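Local coordinates for protein pyrroline carboxylate reductase (Plasmodium falciparum, PDB 2RCY) that probably reduces pyrroline-5-carboxylate to proline with NADPH, and holds NADP in a Rossmann-type nucleotide-binding domain, at residues G13-A18 with V112-P117; L19-A24 with T44-M49; I62-K67 with S89-L94. All coordinates share one frame; numbering follows the deposited sequence.

Contact 1: G13-A18 with V112-P117. With NAP (NADP nicotinamide-adenine-dinucleotide phosphate), chain G.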
loop_
_atom_site.group_PDB
_atom_site.type_symbol
_atom_site.label_atom_id
_atom_site.label_comp_id
_atom_site.label_asym_id
_atom_site.label_seq_id
_atom_site.Cartn_x
_atom_site.Cartn_y
_atom_site.Cartn_z
ATOM N N GLY A 13 14.478 -19.946 33.564
ATOM C CA GLY A 13 13.298 -19.481 32.846
ATOM C C GLY A 13 12.933 -20.418 31.716
ATOM O O GLY A 13 13.026 -21.637 31.856
ATOM N N GLN A 14 12.520 -19.847 30.591
ATOM C CA GLN A 14 12.149 -20.645 29.428
ATOM C C GLN A 14 13.369 -21.220 28.717
ATOM O O GLN A 14 13.327 -22.345 28.219
ATOM C CB GLN A 14 11.286 -19.833 28.460
ATOM C CG GLN A 14 9.884 -19.504 28.980
ATOM C CD GLN A 14 8.969 -20.719 29.090
ATOM O OE1 GLN A 14 9.272 -21.798 28.578
ATOM N NE2 GLN A 14 7.837 -20.540 29.759
HETATM N N MSE A 15 14.453 -20.448 28.675
HETATM C CA MSE A 15 15.689 -20.910 28.055
HETATM C C MSE A 15 16.573 -21.672 29.038
HETATM O O MSE A 15 17.189 -22.677 28.674
HETATM C CB MSE A 15 16.465 -19.746 27.437
HETATM C CG MSE A 15 17.609 -20.189 26.535
HETATM SE SE MSE A 15 17.001 -21.286 25.040
HETATM C CE MSE A 15 18.133 -22.827 25.377
ATOM N N GLY A 16 16.632 -21.186 30.277
ATOM C CA GLY A 16 17.416 -21.822 31.333
ATOM C C GLY A 16 17.032 -23.271 31.563
ATOM O O GLY A 16 17.898 -24.145 31.593
ATOM N N SER A 17 15.731 -23.520 31.716
ATOM C CA SER A 17 15.210 -24.868 31.959
ATOM C C SER A 17 15.354 -25.780 30.742
ATOM O O SER A 17 15.650 -26.967 30.887
ATOM C CB SER A 17 13.747 -24.811 32.403
ATOM O OG SER A 17 12.930 -24.251 31.392
ATOM N N ALA A 18 15.145 -25.222 29.550
ATOM C CA ALA A 18 15.291 -25.970 28.299
ATOM C C ALA A 18 16.730 -26.442 28.092
ATOM O O ALA A 18 16.962 -27.563 27.637
ATOM C CB ALA A 18 14.827 -25.133 27.116
ATOM N N VAL A 112 27.670 -17.985 24.528
ATOM C CA VAL A 112 26.976 -19.027 23.775
ATOM C C VAL A 112 25.536 -18.604 23.485
ATOM O O VAL A 112 24.839 -18.102 24.368
ATOM C CB VAL A 112 26.980 -20.380 24.543
ATOM C CG1 VAL A 112 26.343 -21.490 23.710
ATOM C CG2 VAL A 112 28.398 -20.770 24.945
HETATM N N MSE A 113 25.102 -18.805 22.244
HETATM C CA MSE A 113 23.729 -18.512 21.852
HETATM C C MSE A 113 22.970 -19.795 21.496
HETATM O O MSE A 113 23.191 -20.371 20.429
HETATM C CB MSE A 113 23.694 -17.497 20.704
HETATM C CG MSE A 113 22.304 -17.000 20.321
HETATM SE SE MSE A 113 21.217 -16.397 21.829
HETATM C CE MSE A 113 22.437 -15.102 22.631
ATOM N N PRO A 114 22.088 -20.250 22.405
ATOM C CA PRO A 114 21.293 -21.461 22.229
ATOM C C PRO A 114 19.888 -21.209 21.677
ATOM O O PRO A 114 19.513 -20.063 21.425
ATOM C CB PRO A 114 21.189 -21.990 23.659
ATOM C CG PRO A 114 21.199 -20.747 24.520
ATOM C CD PRO A 114 21.826 -19.627 23.717
ATOM N N ASN A 115 19.135 -22.288 21.480
ATOM C CA ASN A 115 17.693 -22.208 21.247
ATOM C C ASN A 115 16.940 -23.312 21.998
ATOM O O ASN A 115 17.549 -24.292 22.425
ATOM C CB ASN A 115 17.352 -22.181 19.746
ATOM C CG ASN A 115 17.850 -23.407 18.992
ATOM O OD1 ASN A 115 18.184 -24.432 19.583
ATOM N ND2 ASN A 115 17.886 -23.301 17.670
ATOM N N THR A 116 15.625 -23.148 22.155
ATOM C CA THR A 116 14.806 -24.078 22.952
ATOM C C THR A 116 14.785 -25.551 22.491
ATOM O O THR A 116 14.656 -26.440 23.336
ATOM C CB THR A 116 13.350 -23.572 23.155
ATOM O OG1 THR A 116 12.731 -23.335 21.885
ATOM C CG2 THR A 116 13.329 -22.293 23.985
ATOM N N PRO A 117 14.887 -25.816 21.165
ATOM C CA PRO A 117 15.009 -27.192 20.657
ATOM C C PRO A 117 16.051 -28.087 21.340
ATOM O O PRO A 117 16.038 -29.301 21.129
ATOM C CB PRO A 117 15.395 -26.979 19.194
ATOM C CG PRO A 117 14.717 -25.734 18.830
ATOM C CD PRO A 117 14.825 -24.856 20.044
HETATM P PA NAP G . 12.702 -15.751 31.402
HETATM O O1A NAP G . 11.798 -16.909 31.058
HETATM O O2A NAP G . 12.100 -14.486 31.967
HETATM O O5B NAP G . 13.855 -16.297 32.384
HETATM C C5B NAP G . 14.448 -15.496 33.403
HETATM C C4B NAP G . 14.501 -16.327 34.678
HETATM O O4B NAP G . 15.494 -15.823 35.575
HETATM C C3B NAP G . 13.171 -16.300 35.417
HETATM O O3B NAP G . 12.653 -17.631 35.509
HETATM C C2B NAP G . 13.476 -15.744 36.796
HETATM O O2B NAP G . 12.836 -16.495 37.828
HETATM C C1B NAP G . 14.992 -15.844 36.913
HETATM N N9A NAP G . 15.603 -14.739 37.700
HETATM C C8A NAP G . 15.111 -13.504 37.886
HETATM N N7A NAP G . 15.964 -12.795 38.659
HETATM C C5A NAP G . 17.005 -13.598 38.954
HETATM C C6A NAP G . 18.170 -13.428 39.697
HETATM N N6A NAP G . 18.433 -12.246 40.304
HETATM N N1A NAP G . 19.041 -14.457 39.807
HETATM C C2A NAP G . 18.796 -15.636 39.212
HETATM N N3A NAP G . 17.680 -15.825 38.490
HETATM C C4A NAP G . 16.772 -14.822 38.345
HETATM O O3 NAP G . 13.558 -15.356 30.098
HETATM P PN NAP G . 14.206 -16.474 29.137
HETATM O O1N NAP G . 13.383 -16.531 27.875
HETATM O O2N NAP G . 14.457 -17.734 29.931
HETATM O O5D NAP G . 15.619 -15.825 28.736
HETATM C C5D NAP G . 16.718 -15.762 29.640
HETATM C C4D NAP G . 17.983 -15.437 28.852
HETATM O O4D NAP G . 18.205 -16.427 27.846
HETATM C C3D NAP G . 17.893 -14.091 28.145
HETATM O O3D NAP G . 19.066 -13.335 28.456
HETATM C C2D NAP G . 17.839 -14.413 26.662
HETATM O O2D NAP G . 18.592 -13.486 25.875
HETATM C C1D NAP G . 18.446 -15.804 26.578
HETATM N N1N NAP G . 17.900 -16.609 25.478
HETATM C C2N NAP G . 16.608 -16.983 25.476
HETATM C C3N NAP G . 16.096 -17.755 24.435
HETATM C C7N NAP G . 14.656 -18.175 24.445
HETATM O O7N NAP G . 13.835 -17.763 25.408
HETATM N N7N NAP G . 14.226 -18.941 23.547
HETATM C C4N NAP G . 16.935 -18.138 23.389
HETATM C C5N NAP G . 18.267 -17.740 23.413
HETATM C C6N NAP G . 18.725 -16.970 24.480
HETATM P P2B NAP G . 11.299 -16.238 38.251
HETATM O O1X NAP G . 11.183 -16.924 39.593
HETATM O O2X NAP G . 11.155 -14.734 38.304
HETATM O O3X NAP G . 10.495 -16.901 37.159
#

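Contact 2: L19-A24 with T44-M49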
loop_
_atom_site.group_PDB
_atom_site.type_symbol
_atom_site.label_atom_id
_atom_site.label_comp_id
_atom_site.label_asym_id
_atom_site.label_seq_id
_atom_site.Cartn_x
_atom_site.Cartn_y
_atom_site.Cartn_z
ATOM N N LEU A 19 17.686 -25.581 28.435
ATOM C CA LEU A 19 19.104 -25.914 28.338
ATOM C C LEU A 19 19.523 -26.876 29.446
ATOM O O LEU A 19 20.279 -27.814 29.202
ATOM C CB LEU A 19 19.965 -24.645 28.370
ATOM C CG LEU A 19 21.458 -24.773 28.040
ATOM C CD1 LEU A 19 21.678 -25.202 26.590
ATOM C CD2 LEU A 19 22.181 -23.465 28.327
ATOM N N ALA A 20 19.023 -26.634 30.655
ATOM C CA ALA A 20 19.345 -27.458 31.817
ATOM C C ALA A 20 18.873 -28.899 31.641
ATOM O O ALA A 20 19.639 -29.837 31.868
ATOM C CB ALA A 20 18.753 -26.849 33.081
ATOM N N HIS A 21 17.619 -29.064 31.223
ATOM C CA HIS A 21 17.037 -30.388 31.005
ATOM C C HIS A 21 17.561 -31.052 29.731
ATOM O O HIS A 21 17.539 -32.278 29.610
ATOM C CB HIS A 21 15.506 -30.319 30.987
ATOM C CG HIS A 21 14.908 -29.772 32.246
ATOM N ND1 HIS A 21 13.996 -28.737 32.249
ATOM C CD2 HIS A 21 15.098 -30.107 33.545
ATOM C CE1 HIS A 21 13.646 -28.464 33.493
ATOM N NE2 HIS A 21 14.301 -29.281 34.299
ATOM N N GLY A 22 18.031 -30.236 28.790
ATOM C CA GLY A 22 18.648 -30.732 27.564
ATOM C C GLY A 22 19.962 -31.445 27.830
ATOM O O GLY A 22 20.252 -32.476 27.218
ATOM N N ILE A 23 20.750 -30.890 28.749
ATOM C CA ILE A 23 22.026 -31.479 29.160
ATOM C C ILE A 23 21.792 -32.636 30.138
ATOM O O ILE A 23 22.517 -33.635 30.112
ATOM C CB ILE A 23 22.975 -30.413 29.781
ATOM C CG1 ILE A 23 23.181 -29.249 28.806
ATOM C CG2 ILE A 23 24.330 -31.024 30.138
ATOM C CD1 ILE A 23 23.646 -27.955 29.455
ATOM N N ALA A 24 20.769 -32.493 30.982
ATOM C CA ALA A 24 20.400 -33.518 31.962
ATOM C C ALA A 24 19.993 -34.838 31.305
ATOM O O ALA A 24 20.367 -35.914 31.778
ATOM C CB ALA A 24 19.287 -33.010 32.872
ATOM N N THR A 44 11.922 -28.921 38.645
ATOM C CA THR A 44 13.089 -29.391 37.898
ATOM C C THR A 44 13.860 -30.486 38.642
ATOM O O THR A 44 13.769 -30.605 39.867
ATOM C CB THR A 44 14.040 -28.213 37.537
ATOM O OG1 THR A 44 15.203 -28.713 36.864
ATOM C CG2 THR A 44 14.468 -27.448 38.784
ATOM N N THR A 45 14.616 -31.278 37.885
ATOM C CA THR A 45 15.436 -32.355 38.442
ATOM C C THR A 45 16.770 -31.837 38.987
ATOM O O THR A 45 17.454 -32.535 39.742
ATOM C CB THR A 45 15.698 -33.473 37.402
ATOM O OG1 THR A 45 16.296 -32.910 36.228
ATOM C CG2 THR A 45 14.401 -34.179 37.023
ATOM N N LEU A 46 17.128 -30.612 38.603
ATOM C CA LEU A 46 18.370 -29.977 39.045
ATOM C C LEU A 46 18.327 -29.581 40.516
ATOM O O LEU A 46 17.264 -29.263 41.055
ATOM C CB LEU A 46 18.693 -28.756 38.177
ATOM C CG LEU A 46 19.434 -29.016 36.862
ATOM C CD1 LEU A 46 18.494 -29.487 35.756
ATOM C CD2 LEU A 46 20.179 -27.766 36.431
ATOM N N ASN A 47 19.495 -29.604 41.156
ATOM C CA ASN A 47 19.613 -29.312 42.582
ATOM C C ASN A 47 19.600 -27.813 42.875
ATOM O O ASN A 47 20.415 -27.060 42.340
ATOM C CB ASN A 47 20.878 -29.960 43.157
ATOM C CG ASN A 47 20.894 -31.468 42.978
ATOM O OD1 ASN A 47 20.067 -32.184 43.543
ATOM N ND2 ASN A 47 21.845 -31.959 42.190
ATOM N N TYR A 48 18.666 -27.394 43.727
ATOM C CA TYR A 48 18.524 -25.990 44.105
ATOM C C TYR A 48 19.677 -25.524 44.989
ATOM O O TYR A 48 20.158 -26.269 45.848
ATOM C CB TYR A 48 17.185 -25.754 44.811
ATOM C CG TYR A 48 16.925 -24.312 45.201
ATOM C CD1 TYR A 48 16.399 -23.404 44.280
ATOM C CD2 TYR A 48 17.201 -23.855 46.491
ATOM C CE1 TYR A 48 16.160 -22.078 44.633
ATOM C CE2 TYR A 48 16.964 -22.532 46.854
ATOM C CZ TYR A 48 16.442 -21.650 45.921
ATOM O OH TYR A 48 16.206 -20.341 46.275
HETATM N N MSE A 49 20.114 -24.288 44.766
HETATM C CA MSE A 49 21.147 -23.672 45.591
HETATM C C MSE A 49 20.664 -22.327 46.130
HETATM O O MSE A 49 19.846 -21.655 45.498
HETATM C CB MSE A 49 22.448 -23.523 44.803
HETATM C CG MSE A 49 23.678 -23.840 45.626
HETATM SE SE MSE A 49 24.996 -24.859 44.622
HETATM C CE MSE A 49 25.866 -25.747 46.127
#

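Contact 3: I62-K67 with S89-L94. With NAP (NADP nicotinamide-adenine-dinucleotide phosphate), chain G.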
loop_
_atom_site.group_PDB
_atom_site.type_symbol
_atom_site.label_atom_id
_atom_site.label_comp_id
_atom_site.label_asym_id
_atom_site.label_seq_id
_atom_site.Cartn_x
_atom_site.Cartn_y
_atom_site.Cartn_z
ATOM N N ILE A 62 29.745 -21.883 35.184
ATOM C CA ILE A 62 28.569 -21.100 35.556
ATOM C C ILE A 62 27.865 -20.569 34.307
ATOM O O ILE A 62 28.499 -19.984 33.427
ATOM C CB ILE A 62 28.934 -19.930 36.518
ATOM C CG1 ILE A 62 29.609 -20.450 37.794
ATOM C CG2 ILE A 62 27.698 -19.132 36.901
ATOM C CD1 ILE A 62 31.131 -20.485 37.739
ATOM N N VAL A 63 26.555 -20.790 34.239
ATOM C CA VAL A 63 25.740 -20.329 33.118
ATOM C C VAL A 63 24.847 -19.169 33.550
ATOM O O VAL A 63 24.046 -19.301 34.479
ATOM C CB VAL A 63 24.871 -21.468 32.517
ATOM C CG1 VAL A 63 24.098 -20.979 31.297
ATOM C CG2 VAL A 63 25.730 -22.660 32.143
ATOM N N CYS A 64 25.003 -18.033 32.875
ATOM C CA CYS A 64 24.167 -16.861 33.114
ATOM C C CYS A 64 22.919 -16.936 32.240
ATOM O O CYS A 64 22.963 -16.623 31.048
ATOM C CB CYS A 64 24.950 -15.575 32.840
ATOM S SG CYS A 64 24.124 -14.068 33.396
ATOM N N ALA A 65 21.811 -17.362 32.841
ATOM C CA ALA A 65 20.565 -17.597 32.110
ATOM C C ALA A 65 19.450 -16.622 32.499
ATOM O O ALA A 65 18.263 -16.938 32.378
ATOM C CB ALA A 65 20.112 -19.045 32.290
ATOM N N VAL A 66 19.838 -15.438 32.966
ATOM C CA VAL A 66 18.880 -14.388 33.313
ATOM C C VAL A 66 18.640 -13.457 32.127
ATOM O O VAL A 66 19.392 -13.483 31.149
ATOM C CB VAL A 66 19.340 -13.554 34.545
ATOM C CG1 VAL A 66 19.347 -14.404 35.801
ATOM C CG2 VAL A 66 20.709 -12.927 34.311
ATOM N N LYS A 67 17.590 -12.642 32.218
ATOM C CA LYS A 67 17.333 -11.578 31.248
ATOM C C LYS A 67 18.489 -10.571 31.250
ATOM O O LYS A 67 19.067 -10.302 32.304
ATOM C CB LYS A 67 16.006 -10.880 31.560
ATOM C CG LYS A 67 14.767 -11.652 31.100
ATOM C CD LYS A 67 13.495 -11.162 31.788
ATOM C CE LYS A 67 13.103 -9.763 31.331
ATOM N NZ LYS A 67 11.939 -9.225 32.086
ATOM N N SER A 89 27.795 -17.293 29.073
ATOM C CA SER A 89 26.632 -16.411 29.036
ATOM C C SER A 89 25.748 -16.723 27.836
ATOM O O SER A 89 26.232 -16.811 26.706
ATOM C CB SER A 89 27.070 -14.943 29.006
ATOM O OG SER A 89 25.950 -14.077 29.008
ATOM N N ILE A 90 24.455 -16.899 28.094
ATOM C CA ILE A 90 23.474 -17.110 27.025
ATOM C C ILE A 90 22.608 -15.869 26.790
ATOM O O ILE A 90 21.660 -15.907 26.003
ATOM C CB ILE A 90 22.587 -18.373 27.256
ATOM C CG1 ILE A 90 21.739 -18.235 28.526
ATOM C CG2 ILE A 90 23.445 -19.638 27.284
ATOM C CD1 ILE A 90 20.518 -19.132 28.558
ATOM N N CYS A 91 22.955 -14.776 27.469
ATOM C CA CYS A 91 22.231 -13.510 27.359
ATOM C C CYS A 91 22.307 -12.931 25.952
ATOM O O CYS A 91 23.386 -12.842 25.363
ATOM C CB CYS A 91 22.757 -12.490 28.372
ATOM S SG CYS A 91 22.380 -12.876 30.095
ATOM N N GLY A 92 21.147 -12.549 25.424
ATOM C CA GLY A 92 21.049 -11.963 24.093
ATOM C C GLY A 92 21.506 -10.520 24.061
ATOM O O GLY A 92 21.152 -9.727 24.937
ATOM N N GLY A 93 22.303 -10.185 23.051
ATOM C CA GLY A 93 22.798 -8.825 22.871
ATOM C C GLY A 93 24.102 -8.542 23.590
ATOM O O GLY A 93 24.993 -7.898 23.033
ATOM N N LEU A 94 24.215 -9.026 24.825
ATOM C CA LEU A 94 25.382 -8.764 25.667
ATOM C C LEU A 94 26.634 -9.483 25.170
ATOM O O LEU A 94 26.837 -10.669 25.441
ATOM C CB LEU A 94 25.095 -9.119 27.134
ATOM C CG LEU A 94 23.997 -8.348 27.878
ATOM C CD1 LEU A 94 23.789 -8.943 29.256
ATOM C CD2 LEU A 94 24.305 -6.852 27.981
HETATM P PA NAP G . 12.702 -15.751 31.402
HETATM O O1A NAP G . 11.798 -16.909 31.058
HETATM O O2A NAP G . 12.100 -14.486 31.967
HETATM O O5B NAP G . 13.855 -16.297 32.384
HETATM C C5B NAP G . 14.448 -15.496 33.403
HETATM C C4B NAP G . 14.501 -16.327 34.678
HETATM O O4B NAP G . 15.494 -15.823 35.575
HETATM C C3B NAP G . 13.171 -16.300 35.417
HETATM O O3B NAP G . 12.653 -17.631 35.509
HETATM C C2B NAP G . 13.476 -15.744 36.796
HETATM O O2B NAP G . 12.836 -16.495 37.828
HETATM C C1B NAP G . 14.992 -15.844 36.913
HETATM N N9A NAP G . 15.603 -14.739 37.700
HETATM C C8A NAP G . 15.111 -13.504 37.886
HETATM N N7A NAP G . 15.964 -12.795 38.659
HETATM C C5A NAP G . 17.005 -13.598 38.954
HETATM C C6A NAP G . 18.170 -13.428 39.697
HETATM N N6A NAP G . 18.433 -12.246 40.304
HETATM N N1A NAP G . 19.041 -14.457 39.807
HETATM C C2A NAP G . 18.796 -15.636 39.212
HETATM N N3A NAP G . 17.680 -15.825 38.490
HETATM C C4A NAP G . 16.772 -14.822 38.345
HETATM O O3 NAP G . 13.558 -15.356 30.098
HETATM P PN NAP G . 14.206 -16.474 29.137
HETATM O O1N NAP G . 13.383 -16.531 27.875
HETATM O O2N NAP G . 14.457 -17.734 29.931
HETATM O O5D NAP G . 15.619 -15.825 28.736
HETATM C C5D NAP G . 16.718 -15.762 29.640
HETATM C C4D NAP G . 17.983 -15.437 28.852
HETATM O O4D NAP G . 18.205 -16.427 27.846
HETATM C C3D NAP G . 17.893 -14.091 28.145
HETATM O O3D NAP G . 19.066 -13.335 28.456
HETATM C C2D NAP G . 17.839 -14.413 26.662
HETATM O O2D NAP G . 18.592 -13.486 25.875
HETATM C C1D NAP G . 18.446 -15.804 26.578
HETATM N N1N NAP G . 17.900 -16.609 25.478
HETATM C C2N NAP G . 16.608 -16.983 25.476
HETATM C C3N NAP G . 16.096 -17.755 24.435
HETATM C C7N NAP G . 14.656 -18.175 24.445
HETATM O O7N NAP G . 13.835 -17.763 25.408
HETATM N N7N NAP G . 14.226 -18.941 23.547
HETATM C C4N NAP G . 16.935 -18.138 23.389
HETATM C C5N NAP G . 18.267 -17.740 23.413
HETATM C C6N NAP G . 18.725 -16.970 24.480
HETATM P P2B NAP G . 11.299 -16.238 38.251
HETATM O O1X NAP G . 11.183 -16.924 39.593
HETATM O O2X NAP G . 11.155 -14.734 38.304
HETATM O O3X NAP G . 10.495 -16.901 37.159
#

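Contact 1: G13-A18 with V112-P117
Met15, a selenomethionine here, spreads over one face of the NADP nicotinamide ring before reaching across to Pro114 and Asn115. With CG anti to the backbone N (chi1 -168°), that carbon lies over the ring, near its centre; CB lies above C2N at 3.4 Å, and SE rides above C4N, the carbon that carries the hydride in such cofactors, at 3.6 Å. No atom of the two segments covers the other face. At the rim, SE of Met113 and the carbonyl O of Pro114 approach C5N. CG2 of Thr116 packs on the carboxamide, 3.5 Å from N7N. Beyond the ring, CE of Met15 meets Asn115 O at 3.3 Å and Pro114 CB at 3.6 Å; Ala18 CB rests near Thr116 O. No hydrogen bond joins the segments directly. The helix start grips the diphosphate instead: Met15 N donates to NAP O2N at 3.0 Å, almost straight (176°), and Gln14 N to O1A. Gly13 CA lies 3.3 Å from NAP O5B, consistent with a Rossmann-type GxGxxG turn; the carbonyl of Gly13 takes both N and OG of Ser17. The contact sets the start of helix 14-26 against the loop just after strand 108-113; Pro114 also packs on Phe125 of strand 123-129 and Thr116 on Tyr174 of helix 169-186, with Asn222 and Met208 of a second subunit packed alongside.

Contact 2: L19-A24 with T44-M49
His21 and Leu46 each bury the most surface here, and Ala20 completes the set. The imidazole of His21 reaches Thr44 with its edge: NE2 is 2.8 Å from Thr44 OG1, close to the ring plane, in a hydrogen bond whose proton could come from either partner and which is bent at 140°. CG of His21 stands anti to its carbonyl carbon (chi1 -59°), which starts the ring off from the helix beside the backbone N. The same OG1 accepts from Leu46 N at 3.2 Å, nearly straight at 171°, making an ST turn, so two bonds hold the oxygen. Thr45 OG1 also comes to the ring edge, 4.1 Å from His21 CD2, but without a bond. Leu46 fills the apolar half: both methyls, CD1 and CD2, lie 3.8 Å from Ala20 CB, and CD1 approaches His21 CD2 obliquely at 4.1 Å. The contact is thus a polar pair on the more open side and a methyl cluster on the buried side. Thr44 lies near Lys42, an NADP-binding residue, though the side chain of Thr44 is about 11 Å from the cofactor. In the Rossmann-type fold, helix 14-26 makes the beta-alpha-beta crossover from strand 7-10 to strand 34-37; its Ala20 and His21 face meets the loop leading into the outer strand 47-48, while Leu46 also packs on Leu34 and Phe9 of those two neighbouring strands.

Contact 3: I62-K67 with S89-L94
Cys64 and Ser89 pair as a parallel beta bridge, CA to CA 4.8 Å, and Ile90 N gives a weak hydrogen bond to Cys64 O, 3.3 Å and fairly straight at 166°. Cys91 N gives a second weak bond, to Ser89 OG. Close packing on the backbone comes from CG1 of Ile90, which takes the crowded position between backbone N and carbonyl carbon (chi1 63°) and lies 3.2 Å from Cys64 O. Apolar contacts join Val63 CG1 to Ile90 CG2 and Ala65 CB to Ile90 CD1, the latter at 3.8 Å; CD1 also approaches the ribose O4D of NADP. The sulfurs of Cys64 and Cys91 touch at 3.9 Å, with no disulfide between them. These are the C-terminal ends of adjacent parallel strands, 61-64 and 86-89, where a Rossmann fold lays its dinucleotide. Cofactor bonds come from both loops to the nicotinamide ribose: O3D donates to Val66 O at 2.7 Å, and Gly92 N donates to O2D at 2.8 Å. Cys91 SG lies beside this polar pair, against Val66 O. Further along NADP, Val66 CG1 packs on the adenine at N3A, 3.5 Å away, and Lys67 CD approaches the phosphate oxygen O2A, with Pro226 of a second subunit packed on Lys67.

How the contacts relate
From the N terminus, contact 1 opens first, at the turn into helix 14-26, and closes last, at the loop just after strand 108-113. Contact 2 opens further along that same helix and closes at 44-49, joining it to the loop before the sheet's edge strand. Contact 3 follows in series, opening at 62-67 and closing at 89-94 around helix 71-77; both thus lie within the long span that contact 1 closes, and none crosses another. Contacts 1 and 3 both touch NADP and meet where strand 108-113 runs beside 86-89, with Val112 N 2.9 Å from Ser89 O, a probable hydrogen bond. Contacts 2 and 3 touch through Leu19 CD2 and Ile90 CG2, bringing the helix against the loop after strand 86-89.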